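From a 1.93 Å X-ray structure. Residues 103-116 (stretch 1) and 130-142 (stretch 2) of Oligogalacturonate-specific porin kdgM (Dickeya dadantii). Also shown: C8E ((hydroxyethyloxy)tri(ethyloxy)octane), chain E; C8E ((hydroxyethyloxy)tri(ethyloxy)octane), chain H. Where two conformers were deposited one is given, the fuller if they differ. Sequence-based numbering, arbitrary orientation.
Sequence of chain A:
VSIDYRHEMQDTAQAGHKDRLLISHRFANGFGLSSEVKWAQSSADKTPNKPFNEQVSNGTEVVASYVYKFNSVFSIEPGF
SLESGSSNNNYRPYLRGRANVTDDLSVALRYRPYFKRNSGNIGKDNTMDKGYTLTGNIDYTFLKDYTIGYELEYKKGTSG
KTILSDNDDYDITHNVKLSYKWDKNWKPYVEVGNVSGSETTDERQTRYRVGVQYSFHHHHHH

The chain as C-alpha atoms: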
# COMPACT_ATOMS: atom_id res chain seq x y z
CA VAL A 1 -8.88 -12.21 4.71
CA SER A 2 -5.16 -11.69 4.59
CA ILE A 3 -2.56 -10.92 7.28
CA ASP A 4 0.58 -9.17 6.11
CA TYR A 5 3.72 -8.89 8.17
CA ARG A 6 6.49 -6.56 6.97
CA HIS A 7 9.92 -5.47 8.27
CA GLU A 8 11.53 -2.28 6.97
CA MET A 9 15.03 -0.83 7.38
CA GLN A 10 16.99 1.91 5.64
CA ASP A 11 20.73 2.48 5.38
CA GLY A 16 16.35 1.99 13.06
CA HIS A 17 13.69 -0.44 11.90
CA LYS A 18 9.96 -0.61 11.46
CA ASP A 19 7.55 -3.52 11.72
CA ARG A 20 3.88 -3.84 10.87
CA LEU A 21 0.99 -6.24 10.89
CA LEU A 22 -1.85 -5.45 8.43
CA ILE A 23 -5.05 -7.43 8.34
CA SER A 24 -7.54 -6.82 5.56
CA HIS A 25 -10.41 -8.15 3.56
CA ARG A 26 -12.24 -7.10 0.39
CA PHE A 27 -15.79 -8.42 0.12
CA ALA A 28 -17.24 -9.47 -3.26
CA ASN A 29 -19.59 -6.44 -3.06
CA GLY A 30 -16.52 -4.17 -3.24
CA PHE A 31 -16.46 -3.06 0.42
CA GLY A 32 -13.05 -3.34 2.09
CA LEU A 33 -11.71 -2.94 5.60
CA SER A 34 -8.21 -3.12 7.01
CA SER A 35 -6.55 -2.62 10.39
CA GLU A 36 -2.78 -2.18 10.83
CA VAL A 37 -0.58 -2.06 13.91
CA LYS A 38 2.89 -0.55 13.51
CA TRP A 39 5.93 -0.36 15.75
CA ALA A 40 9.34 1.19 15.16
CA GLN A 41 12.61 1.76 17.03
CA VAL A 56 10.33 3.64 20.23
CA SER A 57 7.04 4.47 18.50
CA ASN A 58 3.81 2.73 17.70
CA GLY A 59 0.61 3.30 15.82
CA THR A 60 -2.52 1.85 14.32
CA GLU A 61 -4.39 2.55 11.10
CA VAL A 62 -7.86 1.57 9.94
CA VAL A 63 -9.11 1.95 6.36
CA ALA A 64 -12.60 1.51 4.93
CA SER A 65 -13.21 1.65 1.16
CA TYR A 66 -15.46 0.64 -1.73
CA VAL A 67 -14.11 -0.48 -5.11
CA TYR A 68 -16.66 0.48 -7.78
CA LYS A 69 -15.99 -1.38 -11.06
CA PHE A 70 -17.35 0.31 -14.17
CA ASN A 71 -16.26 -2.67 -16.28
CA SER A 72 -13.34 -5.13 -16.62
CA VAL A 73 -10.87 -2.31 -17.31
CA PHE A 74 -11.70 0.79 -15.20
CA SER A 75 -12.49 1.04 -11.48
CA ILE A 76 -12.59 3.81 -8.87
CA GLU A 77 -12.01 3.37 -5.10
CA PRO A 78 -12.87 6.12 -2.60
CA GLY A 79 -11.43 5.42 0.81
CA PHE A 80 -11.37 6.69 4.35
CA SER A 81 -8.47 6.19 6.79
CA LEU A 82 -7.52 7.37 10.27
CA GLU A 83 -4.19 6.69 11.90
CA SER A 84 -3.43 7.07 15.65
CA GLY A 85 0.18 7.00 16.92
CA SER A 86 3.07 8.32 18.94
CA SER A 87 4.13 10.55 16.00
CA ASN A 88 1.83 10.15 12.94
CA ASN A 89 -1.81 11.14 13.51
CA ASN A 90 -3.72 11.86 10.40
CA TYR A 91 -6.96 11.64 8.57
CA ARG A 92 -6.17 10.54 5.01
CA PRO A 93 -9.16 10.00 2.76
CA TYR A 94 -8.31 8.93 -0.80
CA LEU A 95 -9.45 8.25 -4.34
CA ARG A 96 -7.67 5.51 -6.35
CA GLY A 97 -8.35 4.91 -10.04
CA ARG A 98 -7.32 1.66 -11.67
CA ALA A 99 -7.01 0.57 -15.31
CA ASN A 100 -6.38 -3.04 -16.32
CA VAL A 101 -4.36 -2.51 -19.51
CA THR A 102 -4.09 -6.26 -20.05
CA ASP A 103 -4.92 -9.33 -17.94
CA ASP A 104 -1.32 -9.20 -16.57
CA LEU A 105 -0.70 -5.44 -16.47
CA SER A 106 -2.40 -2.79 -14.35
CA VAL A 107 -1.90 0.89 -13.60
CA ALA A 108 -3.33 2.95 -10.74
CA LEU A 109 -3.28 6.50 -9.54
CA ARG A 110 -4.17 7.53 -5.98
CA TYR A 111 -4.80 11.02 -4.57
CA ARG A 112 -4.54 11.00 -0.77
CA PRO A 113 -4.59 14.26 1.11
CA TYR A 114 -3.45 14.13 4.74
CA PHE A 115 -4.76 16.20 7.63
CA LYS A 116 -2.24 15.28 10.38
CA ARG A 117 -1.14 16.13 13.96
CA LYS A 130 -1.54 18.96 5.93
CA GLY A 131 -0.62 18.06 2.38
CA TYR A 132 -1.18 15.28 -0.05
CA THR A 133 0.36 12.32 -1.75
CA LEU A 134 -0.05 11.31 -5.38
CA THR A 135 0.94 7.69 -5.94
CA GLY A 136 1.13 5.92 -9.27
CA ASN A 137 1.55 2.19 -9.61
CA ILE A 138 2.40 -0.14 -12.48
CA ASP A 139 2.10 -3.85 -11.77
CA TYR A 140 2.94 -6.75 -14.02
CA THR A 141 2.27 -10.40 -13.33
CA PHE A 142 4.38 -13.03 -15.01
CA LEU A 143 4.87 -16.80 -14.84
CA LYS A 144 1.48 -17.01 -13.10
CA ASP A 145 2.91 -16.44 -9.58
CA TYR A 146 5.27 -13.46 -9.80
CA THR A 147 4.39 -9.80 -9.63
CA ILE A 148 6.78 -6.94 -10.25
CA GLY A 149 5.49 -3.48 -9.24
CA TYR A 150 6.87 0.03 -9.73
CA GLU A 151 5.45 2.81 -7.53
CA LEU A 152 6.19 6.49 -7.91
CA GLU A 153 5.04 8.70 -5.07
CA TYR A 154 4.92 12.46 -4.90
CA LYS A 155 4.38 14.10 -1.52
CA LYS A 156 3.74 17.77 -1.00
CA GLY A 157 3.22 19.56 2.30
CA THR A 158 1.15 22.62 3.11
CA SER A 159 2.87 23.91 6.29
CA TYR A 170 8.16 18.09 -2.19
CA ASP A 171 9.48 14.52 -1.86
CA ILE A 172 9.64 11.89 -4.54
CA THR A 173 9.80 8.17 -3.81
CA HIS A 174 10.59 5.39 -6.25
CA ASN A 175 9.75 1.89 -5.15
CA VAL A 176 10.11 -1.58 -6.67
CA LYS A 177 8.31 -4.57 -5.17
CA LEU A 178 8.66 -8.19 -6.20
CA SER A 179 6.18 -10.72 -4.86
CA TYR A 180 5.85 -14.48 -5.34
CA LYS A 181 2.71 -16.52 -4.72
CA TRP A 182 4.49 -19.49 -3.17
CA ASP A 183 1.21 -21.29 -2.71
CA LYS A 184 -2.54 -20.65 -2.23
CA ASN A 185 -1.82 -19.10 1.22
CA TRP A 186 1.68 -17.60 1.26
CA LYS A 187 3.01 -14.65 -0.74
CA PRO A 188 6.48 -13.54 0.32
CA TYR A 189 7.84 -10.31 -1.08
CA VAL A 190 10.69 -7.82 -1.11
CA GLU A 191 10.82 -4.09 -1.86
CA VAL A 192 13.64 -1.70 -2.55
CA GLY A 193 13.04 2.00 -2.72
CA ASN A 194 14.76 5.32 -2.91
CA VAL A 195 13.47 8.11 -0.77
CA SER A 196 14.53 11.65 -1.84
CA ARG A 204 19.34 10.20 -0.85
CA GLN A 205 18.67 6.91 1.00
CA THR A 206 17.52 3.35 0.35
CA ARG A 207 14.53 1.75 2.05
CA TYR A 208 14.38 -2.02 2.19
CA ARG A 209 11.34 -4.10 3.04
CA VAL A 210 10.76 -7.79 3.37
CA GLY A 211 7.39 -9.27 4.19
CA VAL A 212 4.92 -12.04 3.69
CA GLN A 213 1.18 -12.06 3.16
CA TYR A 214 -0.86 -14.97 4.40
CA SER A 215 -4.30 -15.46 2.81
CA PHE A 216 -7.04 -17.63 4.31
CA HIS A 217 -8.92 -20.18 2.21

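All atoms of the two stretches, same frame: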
# COMPACT_ATOMS: atom_id res chain seq x y z
N ASP A 103 -4.65 -8.40 -19.03
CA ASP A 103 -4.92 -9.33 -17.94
C ASP A 103 -3.76 -9.43 -16.93
O ASP A 103 -3.97 -9.74 -15.77
CB ASP A 103 -5.24 -10.71 -18.49
CG ASP A 103 -6.61 -10.78 -19.12
OD1 ASP A 103 -6.84 -11.75 -19.88
OD2 ASP A 103 -7.45 -9.87 -18.90
N ASP A 104 -2.54 -9.15 -17.40
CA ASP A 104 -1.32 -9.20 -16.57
C ASP A 104 -0.79 -7.84 -16.09
O ASP A 104 0.08 -7.77 -15.21
CB ASP A 104 -0.21 -9.88 -17.36
CG ASP A 104 -0.60 -11.26 -17.86
OD1 ASP A 104 -1.39 -11.94 -17.17
OD2 ASP A 104 -0.09 -11.68 -18.93
N LEU A 105 -1.29 -6.76 -16.68
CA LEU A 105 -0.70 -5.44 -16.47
C LEU A 105 -1.74 -4.46 -15.99
O LEU A 105 -2.75 -4.28 -16.66
CB LEU A 105 -0.11 -4.92 -17.78
CG LEU A 105 0.56 -3.54 -17.75
CD1 LEU A 105 1.73 -3.60 -16.78
CD2 LEU A 105 1.06 -3.15 -19.14
N SER A 106 -1.49 -3.82 -14.85
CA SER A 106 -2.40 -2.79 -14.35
C SER A 106 -1.68 -1.52 -13.96
O SER A 106 -0.49 -1.52 -13.62
CB SER A 106 -3.27 -3.31 -13.20
OG SER A 106 -2.49 -3.89 -12.19
N VAL A 107 -2.42 -0.41 -14.00
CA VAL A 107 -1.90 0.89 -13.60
C VAL A 107 -2.89 1.55 -12.68
O VAL A 107 -4.08 1.41 -12.85
CB VAL A 107 -1.55 1.77 -14.81
CG1 VAL A 107 -0.44 1.10 -15.66
CG2 VAL A 107 -2.75 2.04 -15.68
N ALA A 108 -2.41 2.22 -11.65
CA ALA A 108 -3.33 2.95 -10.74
C ALA A 108 -2.78 4.31 -10.41
O ALA A 108 -1.57 4.54 -10.52
CB ALA A 108 -3.62 2.13 -9.49
N LEU A 109 -3.66 5.21 -10.03
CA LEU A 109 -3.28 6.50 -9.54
C LEU A 109 -4.15 6.79 -8.31
O LEU A 109 -5.36 6.54 -8.32
CB LEU A 109 -3.43 7.57 -10.61
CG LEU A 109 -2.92 8.97 -10.26
CD1 LEU A 109 -1.41 8.97 -10.06
CD2 LEU A 109 -3.31 10.01 -11.30
N ARG A 110 -3.49 7.23 -7.24
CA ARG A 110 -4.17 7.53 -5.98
C ARG A 110 -3.86 8.94 -5.56
O ARG A 110 -2.70 9.32 -5.50
CB ARG A 110 -3.73 6.56 -4.86
CG ARG A 110 -4.50 6.81 -3.53
CD ARG A 110 -4.05 5.85 -2.42
NE ARG A 110 -2.62 6.07 -2.17
CZ ARG A 110 -1.86 5.31 -1.41
NH1 ARG A 110 -2.37 4.26 -0.75
NH2 ARG A 110 -0.56 5.60 -1.30
N TYR A 111 -4.92 9.71 -5.24
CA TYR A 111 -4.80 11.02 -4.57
C TYR A 111 -5.23 10.85 -3.11
O TYR A 111 -6.33 10.39 -2.83
CB TYR A 111 -5.65 12.09 -5.27
CG TYR A 111 -5.70 13.42 -4.53
CD1 TYR A 111 -4.55 14.18 -4.33
CD2 TYR A 111 -6.90 13.90 -4.04
CE1 TYR A 111 -4.61 15.38 -3.65
CE2 TYR A 111 -6.96 15.10 -3.35
CZ TYR A 111 -5.81 15.83 -3.18
OH TYR A 111 -5.92 17.01 -2.48
N ARG A 112 -4.31 11.19 -2.19
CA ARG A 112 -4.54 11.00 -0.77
C ARG A 112 -4.09 12.22 0.02
O ARG A 112 -2.91 12.31 0.45
CB ARG A 112 -3.81 9.73 -0.29
CG ARG A 112 -4.03 9.37 1.17
CD ARG A 112 -3.42 8.02 1.53
NE ARG A 112 -1.96 8.04 1.54
CZ ARG A 112 -1.20 7.02 1.94
NH1 ARG A 112 -1.75 5.90 2.36
NH2 ARG A 112 0.13 7.12 1.92
N PRO A 113 -5.00 13.16 0.27
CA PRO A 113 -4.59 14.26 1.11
C PRO A 113 -4.37 13.74 2.54
O PRO A 113 -4.84 12.65 2.88
CB PRO A 113 -5.76 15.25 1.02
CG PRO A 113 -6.92 14.46 0.58
CD PRO A 113 -6.38 13.32 -0.22
N TYR A 114 -3.62 14.48 3.34
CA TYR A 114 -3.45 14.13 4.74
C TYR A 114 -3.74 15.37 5.58
O TYR A 114 -3.38 16.48 5.23
CB TYR A 114 -2.07 13.51 5.05
CG TYR A 114 -0.85 14.38 4.80
CD1 TYR A 114 -0.43 15.31 5.75
CD2 TYR A 114 -0.10 14.23 3.64
CE1 TYR A 114 0.70 16.09 5.53
CE2 TYR A 114 1.02 15.02 3.40
CZ TYR A 114 1.43 15.93 4.35
OH TYR A 114 2.54 16.70 4.11
N PHE A 115 -4.49 15.16 6.66
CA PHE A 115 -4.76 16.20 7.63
C PHE A 115 -4.21 15.60 8.93
O PHE A 115 -4.87 14.78 9.53
CB PHE A 115 -6.27 16.51 7.69
CG PHE A 115 -6.89 16.79 6.34
CD1 PHE A 115 -6.96 18.08 5.82
CD2 PHE A 115 -7.42 15.74 5.57
CE1 PHE A 115 -7.52 18.33 4.58
CE2 PHE A 115 -7.97 15.98 4.33
CZ PHE A 115 -8.02 17.28 3.82
N LYS A 116 -2.97 15.95 9.29
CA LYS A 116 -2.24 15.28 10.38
C LYS A 116 -1.75 16.15 11.56
O LYS A 116 -1.45 17.33 11.40
CB LYS A 116 -1.06 14.44 9.82
CG LYS A 116 0.33 15.07 9.78
CD LYS A 116 1.40 13.97 9.81
CE LYS A 116 2.73 14.40 9.22
NZ LYS A 116 2.83 14.19 7.74
N LYS A 130 -0.79 19.55 7.03
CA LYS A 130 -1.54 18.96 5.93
C LYS A 130 -0.81 19.02 4.59
O LYS A 130 0.11 19.81 4.39
CB LYS A 130 -2.92 19.59 5.78
CG LYS A 130 -2.92 21.10 5.67
CD LYS A 130 -4.15 21.71 6.32
CE LYS A 130 -4.19 21.49 7.83
NZ LYS A 130 -5.08 22.46 8.54
N GLY A 131 -1.26 18.20 3.67
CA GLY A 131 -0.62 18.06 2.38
C GLY A 131 -1.34 16.99 1.60
O GLY A 131 -2.52 16.69 1.83
N TYR A 132 -0.62 16.39 0.67
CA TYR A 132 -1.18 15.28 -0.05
C TYR A 132 -0.10 14.40 -0.63
O TYR A 132 1.04 14.85 -0.83
CB TYR A 132 -2.11 15.80 -1.15
CG TYR A 132 -1.44 16.56 -2.27
CD1 TYR A 132 -0.91 15.88 -3.37
CD2 TYR A 132 -1.37 17.94 -2.27
CE1 TYR A 132 -0.30 16.57 -4.42
CE2 TYR A 132 -0.78 18.64 -3.33
CZ TYR A 132 -0.25 17.94 -4.38
OH TYR A 132 0.36 18.60 -5.44
N THR A 133 -0.45 13.15 -0.87
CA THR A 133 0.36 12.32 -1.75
C THR A 133 -0.36 11.96 -3.05
O THR A 133 -1.59 11.86 -3.09
CB THR A 133 0.85 11.05 -1.06
OG1 THR A 133 -0.27 10.26 -0.66
CG2 THR A 133 1.69 11.43 0.15
N LEU A 134 0.43 11.80 -4.10
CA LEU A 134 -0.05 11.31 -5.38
C LEU A 134 0.85 10.12 -5.72
O LEU A 134 2.09 10.26 -5.82
CB LEU A 134 0.01 12.42 -6.43
CG LEU A 134 -0.78 12.24 -7.73
CD1 LEU A 134 -2.28 12.15 -7.50
CD2 LEU A 134 -0.51 13.38 -8.74
N THR A 135 0.24 8.95 -5.83
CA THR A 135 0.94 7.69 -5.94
C THR A 135 0.51 7.03 -7.24
O THR A 135 -0.68 6.87 -7.49
CB THR A 135 0.59 6.77 -4.76
OG1 THR A 135 0.85 7.47 -3.54
CG2 THR A 135 1.44 5.50 -4.80
N GLY A 136 1.45 6.69 -8.08
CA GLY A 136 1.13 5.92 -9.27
C GLY A 136 1.77 4.58 -9.15
O GLY A 136 2.85 4.48 -8.57
N ASN A 137 1.11 3.56 -9.70
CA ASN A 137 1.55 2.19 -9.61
C ASN A 137 1.44 1.52 -10.98
O ASN A 137 0.43 1.69 -11.69
CB ASN A 137 0.68 1.41 -8.66
CG ASN A 137 0.89 1.82 -7.21
OD1 ASN A 137 0.26 2.74 -6.71
ND2 ASN A 137 1.84 1.16 -6.56
N ILE A 138 2.46 0.73 -11.32
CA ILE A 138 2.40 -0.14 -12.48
C ILE A 138 2.78 -1.52 -12.00
O ILE A 138 3.83 -1.68 -11.33
CB ILE A 138 3.38 0.25 -13.59
CG1 ILE A 138 3.23 1.72 -13.93
CG2 ILE A 138 3.18 -0.66 -14.81
CD1 ILE A 138 4.13 2.17 -15.06
N ASP A 139 1.94 -2.49 -12.29
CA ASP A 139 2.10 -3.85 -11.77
C ASP A 139 1.94 -4.87 -12.87
O ASP A 139 0.97 -4.84 -13.63
CB ASP A 139 1.10 -4.13 -10.66
CG ASP A 139 1.32 -3.25 -9.43
OD1 ASP A 139 0.49 -2.37 -9.12
OD2 ASP A 139 2.34 -3.39 -8.78
N TYR A 140 2.89 -5.78 -12.94
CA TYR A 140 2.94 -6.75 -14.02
C TYR A 140 3.13 -8.14 -13.47
O TYR A 140 4.07 -8.40 -12.71
CB TYR A 140 4.08 -6.41 -14.98
CG TYR A 140 4.23 -7.43 -16.09
CD1 TYR A 140 5.38 -8.20 -16.22
CD2 TYR A 140 3.19 -7.65 -16.99
CE1 TYR A 140 5.50 -9.15 -17.24
CE2 TYR A 140 3.30 -8.58 -18.00
CZ TYR A 140 4.46 -9.33 -18.12
OH TYR A 140 4.55 -10.26 -19.12
N THR A 141 2.21 -9.03 -13.79
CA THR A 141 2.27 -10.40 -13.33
C THR A 141 2.80 -11.31 -14.42
O THR A 141 2.38 -11.22 -15.58
CB THR A 141 0.90 -10.86 -12.84
OG1 THR A 141 0.48 -9.99 -11.78
CG2 THR A 141 0.95 -12.28 -12.33
N PHE A 142 3.77 -12.14 -14.04
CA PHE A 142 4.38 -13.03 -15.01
C PHE A 142 4.58 -14.41 -14.39
O PHE A 142 4.67 -14.57 -13.16
CB PHE A 142 5.69 -12.44 -15.53
CG PHE A 142 6.75 -12.20 -14.47
CD1 PHE A 142 6.71 -11.07 -13.67
CD2 PHE A 142 7.82 -13.08 -14.33
CE1 PHE A 142 7.70 -10.83 -12.74
CE2 PHE A 142 8.82 -12.84 -13.42
CZ PHE A 142 8.75 -11.71 -12.60
C1 C8E E . -8.11 8.02 -11.32
C2 C8E E . -8.94 9.03 -10.56
C3 C8E E . -8.33 9.40 -9.21
C4 C8E E . -6.94 10.00 -9.37
C5 C8E E . -6.79 11.34 -8.66
C6 C8E E . -7.62 12.44 -9.34
C7 C8E E . -6.97 13.84 -9.42
C8 C8E E . -5.48 13.93 -9.11
O9 C8E E . -5.02 15.29 -9.16
C10 C8E E . -3.62 15.44 -8.93
C11 C8E E . -3.32 16.62 -8.01
O12 C8E E . -2.03 17.18 -8.34
C13 C8E E . -2.10 18.20 -9.34
C14 C8E E . -0.83 18.27 -10.19
O15 C8E E . -0.37 16.96 -10.58
C16 C8E E . 1.05 16.85 -10.49
C17 C8E E . 1.55 15.51 -11.05
O18 C8E E . 2.85 15.21 -10.54
C19 C8E E . 3.89 16.09 -10.98
C20 C8E E . 4.24 17.09 -9.88
O21 C8E E . 4.10 18.46 -10.31
C1 C8E H . -9.31 12.40 -1.57
C2 C8E H . -10.61 13.14 -1.39
C3 C8E H . -11.64 12.56 -2.34
C4 C8E H . -11.92 11.09 -2.04
C5 C8E H . -13.31 10.87 -1.47
C6 C8E H . -13.29 11.13 0.03
C7 C8E H . -13.31 9.85 0.84
C8 C8E H . -13.61 10.13 2.31
O9 C8E H . -15.02 10.04 2.56
C10 C8E H . -15.39 10.34 3.91
C11 C8E H . -16.54 9.43 4.33
O12 C8E H . -16.09 8.34 5.13
C13 C8E H . -16.95 7.19 5.13
C14 C8E H . -16.59 6.25 3.99
O15 C8E H . -16.43 4.89 4.42
C16 C8E H . -16.97 3.89 3.54
C17 C8E H . -16.06 3.57 2.36
O18 C8E H . -16.42 4.38 1.23
C19 C8E H . -15.47 5.39 0.92
C20 C8E H . -16.16 6.74 0.73
O21 C8E H . -15.48 7.76 1.47
O HOH W 1 -1.36 -1.30 -10.38
O HOH W 2 -1.32 8.64 -2.76
O HOH W 3 -1.10 10.92 1.97

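Neighbouring strands of a porin barrel illustrate a general principle: the backbone supplies a regular ladder of hydrogen bonds, and the alternation of side chains gives the sheet two chemically different faces. Here strands 105-116 and 131-142 run antiparallel, their directions 156° apart, and bury 1171 Å² between the stretches. Paired bonds recur at every second residue. S106 N donates to D139 O and D139 N to S106 O, both at 2.9 Å; R112 N to T133 O and T133 N to R112 O repeat the pattern, again at 2.9 Å. The ladder continues from T141 N to D104 O (2.9 Å) at one end to Y114 N and G131 O (2.9 Å) at the other. Between these rungs the CA atoms draw closer, and CA-H...O contacts such as V107 CA to N137 O (3.1 Å) fill the gaps. P113 has no amide hydrogen to donate, and it suits its place in a non-hydrogen-bonded pair with Y132, where none is required.

One face, carrying L105, V107, L109, Y111 and P113 with Y132, L134, I138 and Y140, is largely apolar. L105 CD1 reaches I138 CG2 at 3.8 Å, and L109 CD1 lies 4.1 Å from L134 CG. The rings of Y111 and Y132 meet obliquely, with Y111 CE1 3.6 Å from Y132 CB. Two detergent molecules lie against this face: C5 of the chain E molecule is 3.7 Å from Y111 CB, and C1 of the chain H molecule is 3.4 Å from P113 CD. Such a surface suits the lipid-facing side of a porin.

The other face is polar. Both arginines extend with t, t, p side chains. R110 NH2 donates to T135 OG1 at 3.2 Å, with the threonine oxygen near the guanidinium plane. Water 2 knits this site together, accepting from R110 NE (2.9 Å), donating to T135 OG1 (2.6 Å) and hydrogen-bonding T133 OG1 (2.9 Å). Water 3 plays a similar part one pair along, accepting from R112 NE (3.0 Å) and bonding T133 OG1 (2.8 Å), so the buried T133 hydroxyl meets two waters. Threonine fits here because it is compact yet offers a hydroxyl.

Farther along, glycine makes room for an aromatic ring. Y114, with chi1 in p, folds over G131, whose CA sits 3.8 Å from the centroid of the Y114 ring, over its face. A CB on G131 would come within 2.5 Å of Y114 OH, a clash that the bare backbone avoids.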